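Okadaic acid binding protein 2-alpha (Halichondria okadai, PDB 4WRI) binds the toxin okadaic acid and is thought to help its sponge host accumulate this cytotoxin. Local coordinates at residues A11-K16 with Q91-L96; R22-E27 with H65-N70. All blocks are in the same frame, centred on the assembly; numbering follows the deposited sequence.

Contact 1. Residues A11-K16 with Q91-L96; sequences AHWCRK and QNAWLL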
loop_
_atom_site.group_PDB
_atom_site.type_symbol
_atom_site.label_atom_id
_atom_site.label_comp_id
_atom_site.label_asym_id
_atom_site.label_seq_id
_atom_site.Cartn_x
_atom_site.Cartn_y
_atom_site.Cartn_z
ATOM N N ALA A 11 -16.947 -8.509 -2.155
ATOM C CA ALA A 11 -16.041 -9.558 -1.731
ATOM C C ALA A 11 -14.658 -9.333 -2.335
ATOM O O ALA A 11 -13.637 -9.609 -1.692
ATOM C CB ALA A 11 -16.578 -10.929 -2.134
ATOM N N HIS A 12 -14.632 -8.845 -3.566
ATOM C CA HIS A 12 -13.365 -8.620 -4.238
ATOM C C HIS A 12 -12.583 -7.513 -3.547
ATOM O O HIS A 12 -11.372 -7.638 -3.357
ATOM C CB HIS A 12 -13.589 -8.251 -5.702
ATOM C CG HIS A 12 -12.317 -7.950 -6.427
ATOM N ND1 HIS A 12 -11.356 -8.907 -6.658
ATOM C CD2 HIS A 12 -11.842 -6.794 -6.944
ATOM C CE1 HIS A 12 -10.342 -8.352 -7.297
ATOM N NE2 HIS A 12 -10.617 -7.078 -7.492
ATOM N N TRP A 13 -13.248 -6.433 -3.183
ATOM C CA TRP A 13 -12.560 -5.362 -2.475
ATOM C C TRP A 13 -12.029 -5.862 -1.142
ATOM O O TRP A 13 -10.899 -5.527 -0.745
ATOM C CB TRP A 13 -13.453 -4.150 -2.317
ATOM C CG TRP A 13 -12.804 -2.993 -1.631
ATOM C CD1 TRP A 13 -12.137 -1.956 -2.226
ATOM C CD2 TRP A 13 -12.778 -2.730 -0.223
ATOM N NE1 TRP A 13 -11.675 -1.076 -1.277
ATOM C CE2 TRP A 13 -12.054 -1.534 -0.038
ATOM C CE3 TRP A 13 -13.249 -3.412 0.899
ATOM C CZ2 TRP A 13 -11.837 -0.982 1.226
ATOM C CZ3 TRP A 13 -13.020 -2.869 2.140
ATOM C CH2 TRP A 13 -12.326 -1.676 2.299
ATOM N N CYS A 14 -12.794 -6.676 -0.427
ATOM C CA CYS A 14 -12.269 -7.194 0.831
ATOM C C CYS A 14 -11.029 -8.040 0.644
ATOM O O CYS A 14 -10.116 -8.008 1.477
ATOM C CB CYS A 14 -13.333 -7.984 1.586
ATOM S SG CYS A 14 -14.713 -6.939 2.141
ATOM N N ARG A 15 -10.987 -8.805 -0.443
ATOM C CA ARG A 15 -9.822 -9.581 -0.789
ATOM C C ARG A 15 -8.635 -8.670 -1.053
ATOM O O ARG A 15 -7.518 -8.976 -0.637
ATOM C CB ARG A 15 -10.105 -10.409 -2.038
ATOM C CG ARG A 15 -9.007 -11.387 -2.385
ATOM C CD ARG A 15 -9.380 -12.190 -3.618
ATOM N NE ARG A 15 -8.321 -13.109 -3.982
ATOM C CZ ARG A 15 -8.198 -13.665 -5.186
ATOM N NH1 ARG A 15 -9.087 -13.393 -6.128
ATOM N NH2 ARG A 15 -7.190 -14.481 -5.446
ATOM N N LYS A 16 -8.867 -7.571 -1.757
ATOM C CA LYS A 16 -7.784 -6.612 -1.946
ATOM C C LYS A 16 -7.287 -6.082 -0.582
ATOM O O LYS A 16 -6.056 -5.962 -0.373
ATOM C CB LYS A 16 -8.209 -5.471 -2.873
ATOM C CG LYS A 16 -8.370 -5.883 -4.332
ATOM C CD LYS A 16 -8.647 -4.684 -5.237
ATOM C CE LYS A 16 -9.975 -3.982 -4.939
ATOM N NZ LYS A 16 -10.181 -2.811 -5.860
ATOM N N GLN A 91 -12.682 -3.577 7.599
ATOM C CA GLN A 91 -13.797 -2.673 7.843
ATOM C C GLN A 91 -13.327 -1.260 8.134
ATOM O O GLN A 91 -14.020 -0.306 7.785
ATOM C CB GLN A 91 -14.670 -3.160 8.995
ATOM C CG GLN A 91 -15.322 -4.514 8.755
ATOM C CD GLN A 91 -16.254 -4.529 7.554
ATOM O OE1 GLN A 91 -16.244 -5.466 6.752
ATOM N NE2 GLN A 91 -17.039 -3.489 7.415
ATOM N N ASN A 92 -12.168 -1.096 8.764
ATOM C CA ASN A 92 -11.649 0.255 8.989
ATOM C C ASN A 92 -11.262 0.909 7.664
ATOM O O ASN A 92 -11.490 2.113 7.461
ATOM C CB ASN A 92 -10.426 0.239 9.914
ATOM C CG ASN A 92 -10.785 -0.088 11.350
ATOM O OD1 ASN A 92 -11.960 -0.282 11.666
ATOM N ND2 ASN A 92 -9.807 -0.144 12.222
ATOM N N ALA A 93 -10.680 0.121 6.763
ATOM C CA ALA A 93 -10.322 0.628 5.437
ATOM C C ALA A 93 -11.574 1.026 4.673
ATOM O O ALA A 93 -11.556 1.970 3.888
ATOM C CB ALA A 93 -9.539 -0.418 4.669
ATOM N N TRP A 94 -12.670 0.317 4.911
ATOM C CA TRP A 94 -13.925 0.672 4.249
ATOM C C TRP A 94 -14.370 2.079 4.653
ATOM O O TRP A 94 -14.761 2.883 3.800
ATOM C CB TRP A 94 -14.985 -0.377 4.561
ATOM C CG TRP A 94 -16.315 -0.175 3.884
ATOM C CD1 TRP A 94 -17.522 -0.015 4.501
ATOM C CD2 TRP A 94 -16.573 -0.112 2.472
ATOM N NE1 TRP A 94 -18.510 0.127 3.561
ATOM C CE2 TRP A 94 -17.962 0.076 2.309
ATOM C CE3 TRP A 94 -15.769 -0.205 1.330
ATOM C CZ2 TRP A 94 -18.571 0.174 1.048
ATOM C CZ3 TRP A 94 -16.377 -0.098 0.066
ATOM C CH2 TRP A 94 -17.764 0.080 -0.057
ATOM N N LEU A 95 -14.307 2.380 5.948
ATOM C CA LEU A 95 -14.615 3.729 6.407
ATOM C C LEU A 95 -13.599 4.726 5.862
ATOM O O LEU A 95 -13.959 5.824 5.436
ATOM C CB LEU A 95 -14.652 3.797 7.937
ATOM C CG LEU A 95 -16.019 3.525 8.587
ATOM C CD1 LEU A 95 -16.589 2.176 8.186
ATOM C CD2 LEU A 95 -15.932 3.648 10.109
ATOM N N LEU A 96 -12.327 4.330 5.840
ATOM C CA LEU A 96 -11.255 5.244 5.456
ATOM C C LEU A 96 -11.392 5.732 4.010
ATOM O O LEU A 96 -11.170 6.919 3.724
ATOM C CB LEU A 96 -9.895 4.574 5.645
ATOM C CG LEU A 96 -8.649 5.409 5.366
ATOM C CD1 LEU A 96 -8.509 6.514 6.393
ATOM C CD2 LEU A 96 -7.422 4.511 5.362
#
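Trp-13 carries this contact, driving the outer rim of its indole against helix 86-96 at the turn formed by Ala-93 and Trp-94. The evidence lies at one atom: CH2 of Trp-13 is 3.3 Å from the backbone N of Trp-94 and 3.4 Å from Trp-94 CA, so the ring reaches the main chain itself as well as the side chains. Ala-93 C lies at the ring edge in its plane, which means the six-membered ring meets the helix edge-on. The Ala-93 methyl packs beside that corner, its CB 3.9 Å from Trp-13 CH2.

Trp-94 closes over one face of the same indole. Its CB touches Trp-13 CH2 at 3.7 Å, and its CE3 stands 3.8 Å above the plane of the Trp-13 ring, displaced toward the rim. The two six-membered rings have centroids 5.1 Å apart and planes inclined at 67°, an edge-to-face pair in which Trp-94 supplies the edge and Trp-13 the face. Trp-13 reaches across because its CG stands anti to the backbone N (chi1 -178°), carrying the indole away from its own helix.

No hydrogen bond joins the segments. Each indole N-H is instead held from elsewhere: Trp-13 NE1 bonds to the carbonyl O of Phe-173, and Trp-94 NE1 to that of the dimethylated lysine at position 7. Val-90, one turn earlier on helix 86-96, and Gln-176 also touch the Trp-13 side chain.

All three touching residues are buried, so the chemistry is that of an apolar joint between helices 11-27 and 86-96, consistent with dispersion and edge-to-face attraction, while the two outside hydrogen bonds satisfy the buried indole nitrogens and probably restrict turning of the rings.

Contact 2. Residues R22-E27 with H65-N70; sequences RPWDVE and HRHWVN. With OKA (okadaic acid), chain B.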
loop_
_atom_site.group_PDB
_atom_site.type_symbol
_atom_site.label_atom_id
_atom_site.label_comp_id
_atom_site.label_asym_id
_atom_site.label_seq_id
_atom_site.Cartn_x
_atom_site.Cartn_y
_atom_site.Cartn_z
ATOM N N ARG A 22 -1.994 -8.626 4.789
ATOM C CA ARG A 22 -1.227 -9.868 4.949
ATOM C C ARG A 22 0.275 -9.685 5.233
ATOM O O ARG A 22 0.770 -10.299 6.175
ATOM C CB ARG A 22 -1.484 -10.848 3.778
ATOM C CG ARG A 22 -0.754 -12.210 3.919
ATOM C CD ARG A 22 -1.270 -13.045 5.090
ATOM N NE ARG A 22 -2.729 -12.978 5.247
ATOM C CZ ARG A 22 -3.621 -13.663 4.532
ATOM N NH1 ARG A 22 -3.223 -14.510 3.585
ATOM N NH2 ARG A 22 -4.926 -13.499 4.759
ATOM N N PRO A 23 0.972 -8.834 4.464
ATOM C CA PRO A 23 2.410 -8.696 4.753
ATOM C C PRO A 23 2.668 -8.130 6.157
ATOM O O PRO A 23 3.669 -8.506 6.793
ATOM C CB PRO A 23 2.905 -7.740 3.666
ATOM C CG PRO A 23 1.885 -7.843 2.560
ATOM C CD PRO A 23 0.567 -8.103 3.247
ATOM N N TRP A 24 1.784 -7.260 6.647
ATOM C CA TRP A 24 1.930 -6.732 7.997
ATOM C C TRP A 24 1.705 -7.836 9.016
ATOM O O TRP A 24 2.426 -7.947 9.997
ATOM C CB TRP A 24 0.939 -5.608 8.253
ATOM C CG TRP A 24 1.007 -4.468 7.275
ATOM C CD1 TRP A 24 2.081 -4.073 6.510
ATOM C CD2 TRP A 24 -0.048 -3.551 6.989
ATOM N NE1 TRP A 24 1.740 -2.966 5.767
ATOM C CE2 TRP A 24 0.431 -2.642 6.021
ATOM C CE3 TRP A 24 -1.372 -3.433 7.428
ATOM C CZ2 TRP A 24 -0.357 -1.606 5.506
ATOM C CZ3 TRP A 24 -2.146 -2.389 6.914
ATOM C CH2 TRP A 24 -1.647 -1.511 5.959
ATOM N N ASP A 25 0.676 -8.657 8.798
ATOM C CA ASP A 25 0.426 -9.811 9.657
ATOM C C ASP A 25 1.692 -10.680 9.700
ATOM O O ASP A 25 2.136 -11.076 10.784
ATOM C CB ASP A 25 -0.780 -10.580 9.106
ATOM C CG ASP A 25 -1.343 -11.614 10.064
ATOM O OD1 ASP A 25 -0.791 -11.856 11.160
ATOM O OD2 ASP A 25 -2.393 -12.192 9.692
ATOM N N VAL A 26 2.251 -10.991 8.537
ATOM C CA VAL A 26 3.456 -11.821 8.495
ATOM C C VAL A 26 4.618 -11.173 9.265
ATOM O O VAL A 26 5.279 -11.855 10.064
ATOM C CB VAL A 26 3.842 -12.176 7.039
ATOM C CG1 VAL A 26 5.184 -12.898 6.995
ATOM C CG2 VAL A 26 2.756 -13.071 6.417
ATOM N N GLU A 27 4.820 -9.872 9.079
ATOM C CA GLU A 27 5.856 -9.131 9.827
ATOM C C GLU A 27 5.699 -9.294 11.335
ATOM O O GLU A 27 6.685 -9.408 12.072
ATOM C CB GLU A 27 5.805 -7.632 9.532
ATOM C CG GLU A 27 6.425 -7.170 8.240
ATOM C CD GLU A 27 6.297 -5.664 8.104
ATOM O OE1 GLU A 27 6.989 -4.934 8.844
ATOM O OE2 GLU A 27 5.479 -5.199 7.282
ATOM N N HIS A 65 4.087 5.574 13.117
ATOM C CA HIS A 65 3.106 5.894 14.126
ATOM C C HIS A 65 1.843 6.507 13.515
ATOM O O HIS A 65 0.714 6.160 13.889
ATOM C CB HIS A 65 3.749 6.836 15.151
ATOM C CG HIS A 65 2.962 6.954 16.415
ATOM N ND1 HIS A 65 3.249 7.886 17.389
ATOM C CD2 HIS A 65 1.891 6.255 16.860
ATOM C CE1 HIS A 65 2.383 7.757 18.380
ATOM N NE2 HIS A 65 1.550 6.776 18.084
ATOM N N ARG A 66 2.009 7.391 12.542
ATOM C CA ARG A 66 0.869 7.955 11.836
ATOM C C ARG A 66 0.122 6.891 11.049
ATOM O O ARG A 66 -1.113 6.948 10.932
ATOM C CB ARG A 66 1.298 9.084 10.900
ATOM C CG ARG A 66 1.703 10.351 11.673
ATOM C CD ARG A 66 2.200 11.442 10.733
ATOM N NE ARG A 66 1.185 11.851 9.771
ATOM C CZ ARG A 66 0.289 12.808 9.988
ATOM N NH1 ARG A 66 0.277 13.462 11.141
ATOM N NH2 ARG A 66 -0.596 13.111 9.048
ATOM N N HIS A 67 0.861 5.940 10.482
ATOM C CA HIS A 67 0.205 4.847 9.774
ATOM C C HIS A 67 -0.709 4.082 10.736
ATOM O O HIS A 67 -1.858 3.777 10.399
ATOM C CB HIS A 67 1.230 3.905 9.167
ATOM C CG HIS A 67 0.626 2.680 8.553
ATOM N ND1 HIS A 67 -0.125 2.726 7.397
ATOM C CD2 HIS A 67 0.622 1.389 8.963
ATOM C CE1 HIS A 67 -0.541 1.503 7.109
ATOM N NE2 HIS A 67 -0.097 0.673 8.037
ATOM N N TRP A 68 -0.203 3.759 11.923
ATOM C CA TRP A 68 -0.997 3.059 12.933
ATOM C C TRP A 68 -2.218 3.854 13.353
ATOM O O TRP A 68 -3.339 3.332 13.366
ATOM C CB TRP A 68 -0.123 2.764 14.147
ATOM C CG TRP A 68 -0.854 2.178 15.313
ATOM C CD1 TRP A 68 -1.061 2.763 16.526
ATOM C CD2 TRP A 68 -1.460 0.880 15.385
ATOM N NE1 TRP A 68 -1.757 1.911 17.351
ATOM C CE2 TRP A 68 -2.024 0.753 16.674
ATOM C CE3 TRP A 68 -1.586 -0.184 14.486
ATOM C CZ2 TRP A 68 -2.689 -0.398 17.091
ATOM C CZ3 TRP A 68 -2.257 -1.335 14.904
ATOM C CH2 TRP A 68 -2.794 -1.426 16.200
ATOM N N VAL A 69 -2.035 5.127 13.674
ATOM C CA VAL A 69 -3.143 5.921 14.200
ATOM C C VAL A 69 -4.115 6.301 13.086
ATOM O O VAL A 69 -5.314 6.055 13.187
ATOM C CB VAL A 69 -2.622 7.204 14.914
ATOM C CG1 VAL A 69 -3.787 8.093 15.379
ATOM C CG2 VAL A 69 -1.750 6.819 16.083
ATOM N N ASN A 70 -3.612 6.901 12.014
ATOM C CA ASN A 70 -4.481 7.499 11.001
ATOM C C ASN A 70 -5.012 6.563 9.922
ATOM O O ASN A 70 -6.168 6.674 9.510
ATOM C CB ASN A 70 -3.783 8.696 10.334
ATOM C CG ASN A 70 -3.575 9.852 11.285
ATOM O OD1 ASN A 70 -4.384 10.096 12.177
ATOM N ND2 ASN A 70 -2.494 10.590 11.083
HETATM C C1 OKA B . 5.862 0.101 2.565
HETATM C C2 OKA B . 7.131 0.936 2.269
HETATM C C3 OKA B . 6.733 2.312 1.737
HETATM C C4 OKA B . 5.835 3.115 2.704
HETATM C C5 OKA B . 5.411 4.414 2.033
HETATM C C6 OKA B . 4.700 5.330 3.031
HETATM C C7 OKA B . 5.569 5.515 4.299
HETATM C C8 OKA B . 5.914 4.146 4.859
HETATM C C9 OKA B . 6.889 4.281 5.993
HETATM C C10 OKA B . 6.704 3.591 7.134
HETATM C C11 OKA B . 5.514 2.717 7.378
HETATM C C12 OKA B . 4.842 2.404 6.011
HETATM C C13 OKA B . 3.424 1.852 6.228
HETATM C C14 OKA B . 2.809 1.503 4.851
HETATM C C15 OKA B . 1.744 2.184 4.424
HETATM C C16 OKA B . 1.208 1.834 3.064
HETATM C C17 OKA B . -0.313 1.541 2.985
HETATM C C18 OKA B . -0.765 2.214 1.676
HETATM C C19 OKA B . 0.532 2.920 1.164
HETATM C C20 OKA B . 0.259 4.179 0.454
HETATM C C21 OKA B . 1.606 4.767 -0.047
HETATM C C22 OKA B . 2.262 3.705 -0.925
HETATM C C23 OKA B . 2.446 2.417 -0.105
HETATM C C24 OKA B . 3.068 1.310 -1.019
HETATM C C25 OKA B . 4.331 1.928 -1.574
HETATM C C26 OKA B . 4.208 3.270 -2.201
HETATM C C27 OKA B . 3.538 3.191 -3.591
HETATM C C28 OKA B . 4.485 2.449 -4.547
HETATM C C29 OKA B . 4.043 2.451 -6.020
HETATM C C30 OKA B . 5.061 1.547 -6.779
HETATM C C31 OKA B . 6.479 2.061 -6.862
HETATM C C32 OKA B . 7.346 1.192 -7.774
HETATM C C33 OKA B . 6.673 0.804 -9.085
HETATM C C34 OKA B . 5.207 0.424 -8.823
HETATM C C35 OKA B . 4.489 0.355 -10.217
HETATM C C36 OKA B . 3.126 -0.289 -9.996
HETATM C C37 OKA B . 3.329 -1.626 -9.343
HETATM C C38 OKA B . 4.062 -1.526 -8.030
HETATM C C39 OKA B . 6.545 3.523 -7.304
HETATM C C40 OKA B . 2.651 1.813 -6.133
HETATM C C41 OKA B . 5.496 1.342 -1.526
HETATM C C42 OKA B . 3.464 0.568 7.035
HETATM C C43 OKA B . 7.756 3.779 8.193
HETATM C C44 OKA B . 8.006 0.204 1.262
HETATM O O1 OKA B . 5.072 -0.001 1.625
HETATM O O2 OKA B . 5.710 -0.391 3.686
HETATM O O3 OKA B . 7.875 1.099 3.470
HETATM O O4 OKA B . 6.604 3.386 3.884
HETATM O O5 OKA B . 4.833 6.327 5.251
HETATM O O6 OKA B . 4.693 3.526 5.263
HETATM O O7 OKA B . 1.338 3.002 2.312
HETATM O O8 OKA B . 1.169 1.945 0.297
HETATM O O9 OKA B . 3.524 4.215 -1.363
HETATM O O10 OKA B . 3.264 0.159 -0.290
HETATM O O11 OKA B . 3.345 4.520 -4.050
HETATM O O12 OKA B . 4.507 1.369 -8.116
HETATM O O13 OKA B . 5.350 -0.845 -8.236
#
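NE2 of His-67 is the polar atom at the centre of this contact, set against the benzo part of Trp-24: it lies 3.3 Å above the indole plane, offset toward the rim, and 3.4 Å from both CZ2 and CH2 of Trp-24. The neighbouring CE1 of His-67 comes equally near, 3.4 Å from Trp-24 CH2, so the imidazole presents its CE1-NE2 edge to the indole face. Planes inclined at 77° and centroids 4.7 Å apart, taken between the imidazole and the six-membered ring, define an offset edge-to-face pair.

The two side chains approach from opposite directions and bridge a wide separation, since the nearest CA atoms of the segments, those of Trp-24 and Trp-68, are 11.3 Å apart. On His-67, CG is anti to the backbone N (chi1 174°), which sends the ring out from helix 61-72 to meet Trp-24.

Okadaic acid uses the broad side of the same imidazole. Its methyl carbon C42 lies over one face of His-67, 3.5 Å from CD2, while C15 of the ligand is 3.6 Å from ND1 of His-67. Trp-24 approaches the toxin only loosely, its NE1 4.1 Å from C42. His-67 thus offers an edge to protein and a face to ligand.

Other rings extend the cluster. Phe-39 makes edge-to-face contacts with both residues, Tyr-89 makes one with Trp-24, and His-71 stacks with His-67. At the helix end, Glu-27 forms salt bridges to Arg-45 and Arg-46; the latter also hydrogen-bonds okadaic acid through NE, so Glu-27 probably helps to position Arg-46 from the second shell.

Together these rings make an aromatic wall of the okadaic acid pocket, with His-67 in its first shell and Trp-24 packed against the histidine edge.

How the contacts relate
Helix 11-27 serves both contacts, offering Trp-13 near its start to helix 86-96 and Trp-24 near its end to helix 61-72. Along the chain, contact 2 is nested within the loop that contact 1 closes. Their centres are 15 Å apart, yet they meet through packing of Leu-96 CD1 on Asn-70 O at 3.9 Å. Tyr-89 of helix 86-96 also reaches Trp-24, tying the three helices further. Their relation to the toxin differs: His-67 of contact 2 touches okadaic acid directly, whereas the Ala-93 side chain in contact 1 is about 10 Å from it. Contact 1 therefore joins two helices away from the ligand, and contact 2 contributes His-67 to the pocket.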